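Local coordinates for protein succinate-semialdehyde dehydrogenase (Streptococcus pyogenes MGAS1882, PDB 4OGD) that probably catalyses the oxidation of succinic semialdehyde to succinate, using NADP+ as its cofactor, at residues D111-I125 with T444-N456. Numbering follows the deposited sequence.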
loop_
_atom_site.group_PDB
_atom_site.type_symbol
_atom_site.label_atom_id
_atom_site.label_comp_id
_atom_site.label_asym_id
_atom_site.label_seq_id
_atom_site.Cartn_x
_atom_site.Cartn_y
_atom_site.Cartn_z
ATOM N N ASP A 111 -2.763 -21.491 -18.538
ATOM C CA ASP A 111 -2.563 -22.439 -19.635
ATOM C C ASP A 111 -1.842 -21.791 -20.818
ATOM O O ASP A 111 -1.716 -22.381 -21.893
ATOM C CB ASP A 111 -3.883 -23.096 -20.066
ATOM C CG ASP A 111 -4.958 -22.093 -20.414
ATOM O OD1 ASP A 111 -4.620 -20.964 -20.831
ATOM O OD2 ASP A 111 -6.153 -22.439 -20.280
ATOM N N SER A 112 -1.349 -20.577 -20.598
ATOM C CA SER A 112 -0.663 -19.828 -21.640
ATOM C C SER A 112 0.853 -20.009 -21.595
ATOM O O SER A 112 1.553 -19.585 -22.512
ATOM C CB SER A 112 -0.973 -18.347 -21.490
ATOM O OG SER A 112 -0.229 -17.828 -20.402
ATOM N N GLY A 113 1.358 -20.619 -20.525
ATOM C CA GLY A 113 2.793 -20.822 -20.364
ATOM C C GLY A 113 3.162 -21.197 -18.939
ATOM O O GLY A 113 2.339 -21.747 -18.206
ATOM N N GLN A 114 4.403 -20.916 -18.549
ATOM C CA GLN A 114 4.861 -21.172 -17.186
ATOM C C GLN A 114 4.979 -19.829 -16.475
ATOM O O GLN A 114 5.599 -18.901 -16.995
ATOM C CB GLN A 114 6.220 -21.881 -17.187
ATOM C CG GLN A 114 6.846 -22.036 -15.788
ATOM C CD GLN A 114 8.345 -22.342 -15.814
ATOM O OE1 GLN A 114 9.072 -22.011 -14.874
ATOM N NE2 GLN A 114 8.807 -22.972 -16.890
ATOM N N ALA A 115 4.389 -19.725 -15.290
ATOM C CA ALA A 115 4.390 -18.464 -14.549
ATOM C C ALA A 115 4.544 -18.686 -13.051
ATOM O O ALA A 115 3.988 -19.636 -12.492
ATOM C CB ALA A 115 3.105 -17.683 -14.828
ATOM N N TYR A 116 5.296 -17.800 -12.409
ATOM C CA TYR A 116 5.387 -17.766 -10.950
ATOM C C TYR A 116 5.813 -16.375 -10.517
ATOM O O TYR A 116 6.202 -15.556 -11.339
ATOM C CB TYR A 116 6.384 -18.808 -10.425
ATOM C CG TYR A 116 7.792 -18.661 -10.959
ATOM C CD1 TYR A 116 8.766 -17.987 -10.230
ATOM C CD2 TYR A 116 8.149 -19.211 -12.188
ATOM C CE1 TYR A 116 10.065 -17.860 -10.715
ATOM C CE2 TYR A 116 9.438 -19.091 -12.676
ATOM C CZ TYR A 116 10.389 -18.417 -11.941
ATOM O OH TYR A 116 11.672 -18.300 -12.436
ATOM N N TYR A 117 5.735 -16.089 -9.227
ATOM C CA TYR A 117 6.365 -14.866 -8.765
ATOM C C TYR A 117 7.242 -15.103 -7.557
ATOM O O TYR A 117 6.945 -15.947 -6.712
ATOM C CB TYR A 117 5.360 -13.719 -8.549
ATOM C CG TYR A 117 4.411 -13.846 -7.370
ATOM C CD1 TYR A 117 4.786 -13.402 -6.106
ATOM C CD2 TYR A 117 3.128 -14.346 -7.537
ATOM C CE1 TYR A 117 3.918 -13.483 -5.033
ATOM C CE2 TYR A 117 2.244 -14.427 -6.457
ATOM C CZ TYR A 117 2.661 -13.995 -5.211
ATOM O OH TYR A 117 1.808 -14.060 -4.125
ATOM N N LEU A 118 8.336 -14.357 -7.509
ATOM C CA LEU A 118 9.261 -14.422 -6.395
ATOM C C LEU A 118 8.883 -13.352 -5.386
ATOM O O LEU A 118 8.166 -12.402 -5.716
ATOM C CB LEU A 118 10.686 -14.197 -6.896
ATOM C CG LEU A 118 11.126 -15.185 -7.981
ATOM C CD1 LEU A 118 12.458 -14.765 -8.566
ATOM C CD2 LEU A 118 11.221 -16.598 -7.415
ATOM N N LYS A 119 9.343 -13.517 -4.149
ATOM C CA LYS A 119 9.175 -12.480 -3.141
ATOM C C LYS A 119 10.555 -11.992 -2.766
ATOM O O LYS A 119 11.316 -12.692 -2.100
ATOM C CB LYS A 119 8.417 -13.011 -1.927
ATOM C CG LYS A 119 6.956 -13.298 -2.221
ATOM C CD LYS A 119 6.282 -14.065 -1.090
ATOM C CE LYS A 119 4.816 -14.296 -1.415
ATOM N NZ LYS A 119 4.137 -15.182 -0.416
ATOM N N GLN A 120 10.890 -10.793 -3.223
ATOM C CA GLN A 120 12.259 -10.316 -3.119
ATOM C C GLN A 120 12.363 -9.051 -2.290
ATOM O O GLN A 120 11.392 -8.293 -2.163
ATOM C CB GLN A 120 12.825 -10.073 -4.525
ATOM C CG GLN A 120 12.880 -11.342 -5.370
ATOM C CD GLN A 120 13.528 -11.115 -6.708
ATOM O OE1 GLN A 120 13.120 -10.235 -7.459
ATOM N NE2 GLN A 120 14.565 -11.893 -7.007
ATOM N N SER A 121 13.540 -8.822 -1.714
ATOM C CA SER A 121 13.793 -7.564 -1.021
ATOM C C SER A 121 13.771 -6.408 -2.008
ATOM O O SER A 121 13.936 -6.601 -3.219
ATOM C CB SER A 121 15.147 -7.601 -0.315
ATOM O OG SER A 121 16.187 -7.766 -1.269
ATOM N N THR A 122 13.572 -5.207 -1.481
ATOM C CA THR A 122 13.521 -4.009 -2.304
ATOM C C THR A 122 14.558 -2.954 -1.944
ATOM O O THR A 122 15.018 -2.226 -2.820
ATOM C CB THR A 122 12.118 -3.382 -2.288
ATOM O OG1 THR A 122 11.673 -3.220 -0.934
ATOM C CG2 THR A 122 11.142 -4.286 -3.018
ATOM N N GLY A 123 14.939 -2.869 -0.673
ATOM C CA GLY A 123 15.885 -1.844 -0.266
ATOM C C GLY A 123 15.800 -1.437 1.190
ATOM O O GLY A 123 15.432 -2.243 2.041
ATOM N N VAL A 124 16.147 -0.184 1.478
ATOM C CA VAL A 124 16.156 0.315 2.855
ATOM C C VAL A 124 14.761 0.806 3.233
ATOM O O VAL A 124 14.125 1.551 2.481
ATOM C CB VAL A 124 17.179 1.453 3.039
ATOM C CG1 VAL A 124 17.233 1.906 4.503
ATOM C CG2 VAL A 124 18.554 1.000 2.561
ATOM N N ILE A 125 14.284 0.370 4.392
ATOM C CA ILE A 125 12.962 0.762 4.872
ATOM C C ILE A 125 13.104 1.715 6.053
ATOM O O ILE A 125 13.841 1.426 6.998
ATOM C CB ILE A 125 12.154 -0.471 5.318
ATOM C CG1 ILE A 125 11.988 -1.451 4.154
ATOM C CG2 ILE A 125 10.801 -0.057 5.883
ATOM C CD1 ILE A 125 11.285 -0.852 2.955
ATOM N N THR A 444 4.674 -9.176 3.526
ATOM C CA THR A 444 4.868 -8.782 2.125
ATOM C C THR A 444 4.786 -7.287 1.830
ATOM O O THR A 444 4.879 -6.889 0.671
ATOM C CB THR A 444 3.893 -9.514 1.204
ATOM O OG1 THR A 444 2.569 -9.344 1.711
ATOM C CG2 THR A 444 4.232 -11.003 1.135
ATOM N N SER A 445 4.640 -6.460 2.860
ATOM C CA SER A 445 4.391 -5.037 2.642
ATOM C C SER A 445 5.446 -4.367 1.779
ATOM O O SER A 445 5.109 -3.559 0.910
ATOM C CB SER A 445 4.289 -4.293 3.968
ATOM O OG SER A 445 3.204 -4.794 4.718
ATOM N N PHE A 446 6.710 -4.704 2.013
ATOM C CA PHE A 446 7.800 -4.093 1.257
ATOM C C PHE A 446 8.622 -5.113 0.481
ATOM O O PHE A 446 9.838 -4.958 0.288
ATOM C CB PHE A 446 8.646 -3.201 2.171
ATOM C CG PHE A 446 7.837 -2.139 2.864
ATOM C CD1 PHE A 446 7.405 -1.019 2.166
ATOM C CD2 PHE A 446 7.469 -2.285 4.194
ATOM C CE1 PHE A 446 6.655 -0.048 2.785
ATOM C CE2 PHE A 446 6.707 -1.315 4.832
ATOM C CZ PHE A 446 6.294 -0.193 4.124
ATOM N N VAL A 447 7.939 -6.155 0.018
ATOM C CA VAL A 447 8.576 -7.120 -0.870
ATOM C C VAL A 447 8.169 -6.851 -2.305
ATOM O O VAL A 447 7.061 -6.371 -2.579
ATOM C CB VAL A 447 8.248 -8.591 -0.509
ATOM C CG1 VAL A 447 8.427 -8.844 0.983
ATOM C CG2 VAL A 447 6.867 -8.976 -0.975
ATOM N N ASN A 448 9.090 -7.145 -3.214
ATOM C CA ASN A 448 8.833 -7.073 -4.636
ATOM C C ASN A 448 8.270 -8.422 -5.030
ATOM O O ASN A 448 8.978 -9.437 -5.013
ATOM C CB ASN A 448 10.148 -6.793 -5.380
ATOM C CG ASN A 448 10.031 -6.968 -6.883
ATOM O OD1 ASN A 448 8.931 -7.097 -7.422
ATOM N ND2 ASN A 448 11.177 -6.967 -7.571
ATOM N N GLU A 449 6.989 -8.430 -5.357
ATOM C CA GLU A 449 6.353 -9.619 -5.912
ATOM C C GLU A 449 6.704 -9.617 -7.392
ATOM O O GLU A 449 6.116 -8.891 -8.189
ATOM C CB GLU A 449 4.846 -9.595 -5.649
ATOM C CG GLU A 449 4.516 -9.758 -4.156
ATOM C CD GLU A 449 3.298 -8.968 -3.703
ATOM O OE1 GLU A 449 3.173 -7.778 -4.067
ATOM O OE2 GLU A 449 2.455 -9.532 -2.965
ATOM N N HIS A 450 7.709 -10.414 -7.739
ATOM C CA HIS A 450 8.374 -10.319 -9.037
ATOM C C HIS A 450 7.908 -11.454 -9.937
ATOM O O HIS A 450 8.258 -12.616 -9.709
ATOM C CB HIS A 450 9.888 -10.403 -8.797
ATOM C CG HIS A 450 10.733 -10.292 -10.031
ATOM N ND1 HIS A 450 12.107 -10.191 -9.961
ATOM C CD2 HIS A 450 10.423 -10.281 -11.352
ATOM C CE1 HIS A 450 12.607 -10.124 -11.181
ATOM N NE2 HIS A 450 11.607 -10.165 -12.044
ATOM N N LEU A 451 7.115 -11.111 -10.950
ATOM C CA LEU A 451 6.581 -12.085 -11.897
ATOM C C LEU A 451 7.667 -12.554 -12.850
ATOM O O LEU A 451 8.407 -11.738 -13.394
ATOM C CB LEU A 451 5.451 -11.456 -12.720
ATOM C CG LEU A 451 4.972 -12.232 -13.947
ATOM C CD1 LEU A 451 4.239 -13.496 -13.522
ATOM C CD2 LEU A 451 4.052 -11.342 -14.781
ATOM N N ILE A 452 7.757 -13.872 -13.033
ATOM C CA ILE A 452 8.560 -14.463 -14.105
ATOM C C ILE A 452 7.625 -15.252 -15.010
ATOM O O ILE A 452 6.907 -16.150 -14.551
ATOM C CB ILE A 452 9.637 -15.416 -13.561
ATOM C CG1 ILE A 452 10.404 -14.759 -12.416
ATOM C CG2 ILE A 452 10.571 -15.851 -14.697
ATOM C CD1 ILE A 452 11.273 -13.634 -12.853
ATOM N N TYR A 453 7.625 -14.930 -16.298
ATOM C CA TYR A 453 6.661 -15.522 -17.221
ATOM C C TYR A 453 7.327 -16.060 -18.478
ATOM O O TYR A 453 8.102 -15.355 -19.121
ATOM C CB TYR A 453 5.597 -14.495 -17.613
ATOM C CG TYR A 453 4.588 -15.029 -18.603
ATOM C CD1 TYR A 453 3.696 -16.023 -18.235
ATOM C CD2 TYR A 453 4.531 -14.543 -19.901
ATOM C CE1 TYR A 453 2.771 -16.523 -19.129
ATOM C CE2 TYR A 453 3.604 -15.041 -20.809
ATOM C CZ TYR A 453 2.726 -16.027 -20.414
ATOM O OH TYR A 453 1.803 -16.529 -21.310
ATOM N N ILE A 454 7.026 -17.319 -18.802
ATOM C CA ILE A 454 7.531 -17.956 -20.016
ATOM C C ILE A 454 6.355 -18.416 -20.862
ATOM O O ILE A 454 5.711 -19.420 -20.547
ATOM C CB ILE A 454 8.415 -19.176 -19.708
ATOM C CG1 ILE A 454 9.478 -18.828 -18.659
ATOM C CG2 ILE A 454 9.044 -19.691 -20.995
ATOM C CD1 ILE A 454 10.431 -19.986 -18.317
ATOM N N PRO A 455 6.056 -17.678 -21.940
ATOM C CA PRO A 455 4.908 -18.060 -22.767
ATOM C C PRO A 455 5.145 -19.369 -23.513
ATOM O O PRO A 455 6.289 -19.720 -23.810
ATOM C CB PRO A 455 4.798 -16.906 -23.766
ATOM C CG PRO A 455 6.189 -16.354 -23.853
ATOM C CD PRO A 455 6.743 -16.482 -22.459
ATOM N N ASN A 456 4.066 -20.088 -23.795
ATOM C CA ASN A 456 4.143 -21.248 -24.674
ATOM C C ASN A 456 4.498 -20.815 -26.088
ATOM O O ASN A 456 4.138 -19.717 -26.510
ATOM C CB ASN A 456 2.816 -22.004 -24.687
ATOM C CG ASN A 456 2.566 -22.763 -23.408
ATOM O OD1 ASN A 456 3.500 -23.114 -22.689
ATOM N ND2 ASN A 456 1.298 -23.025 -23.116
HETATM O O HOH W 1 2.301 -12.106 -2.095
HETATM O O HOH W 2 13.440 -5.898 -5.809
#
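Tyr116 and Ile452 sit side by side in a hydrogen-bonded pair of an antiparallel sheet, the protruding oligomerisation arm of the aldehyde dehydrogenase fold. Strands 113-120 and 448-455 run at 152° to each other, and eight backbone N-H...O=C bonds join the four hydrogen-bonded pairs from Gln114–Ile454 to Gln120–Asn448. Across the interface Leu451, Ile452 and Tyr453 pair in parallel with a strand of the second subunit, so the sheet continues through the dimer.

Tyr116 places CG between its backbone N and carbonyl carbon (chi1 58°), which lays the ring along Ile452. Ile452 CB stands 3.8 Å from the ring centroid, a CH-pi contact over one face but toward its rim, and Ile452 CG2 reaches Tyr116 OH. Beyond Leu118 on the same face, Gln120 OE1 accepts a 2.7 Å hydrogen bond from His450 ND1. The oxygen lies in the imidazole plane, yet the donor is 38° out of the amide carbonyl plane, so it misses the lone-pair direction. The ring's rotation is fixed from both nitrogens, since NE2 bonds to Ser412 of the second subunit.

The face carrying Tyr117 and Glu449 is bridged differently: the ring runs alongside the bent Glu449 chain, with ring and carboxylate planes nearly perpendicular, and one water joins Tyr117 OH to Glu449 OE2, donating to the latter over 2.7 Å.

Where the arm meets the cofactor-binding Rossmann domain, Thr122 OG1 donates to Phe446 O over 2.8 Å, and Ile125 CD1 packs 3.6 Å from Phe446 CB. At the far end, Ser112 OG meets the edge of the Tyr453 ring in its plane, hydrogen-bonded to Tyr453 OH at 2.6 Å.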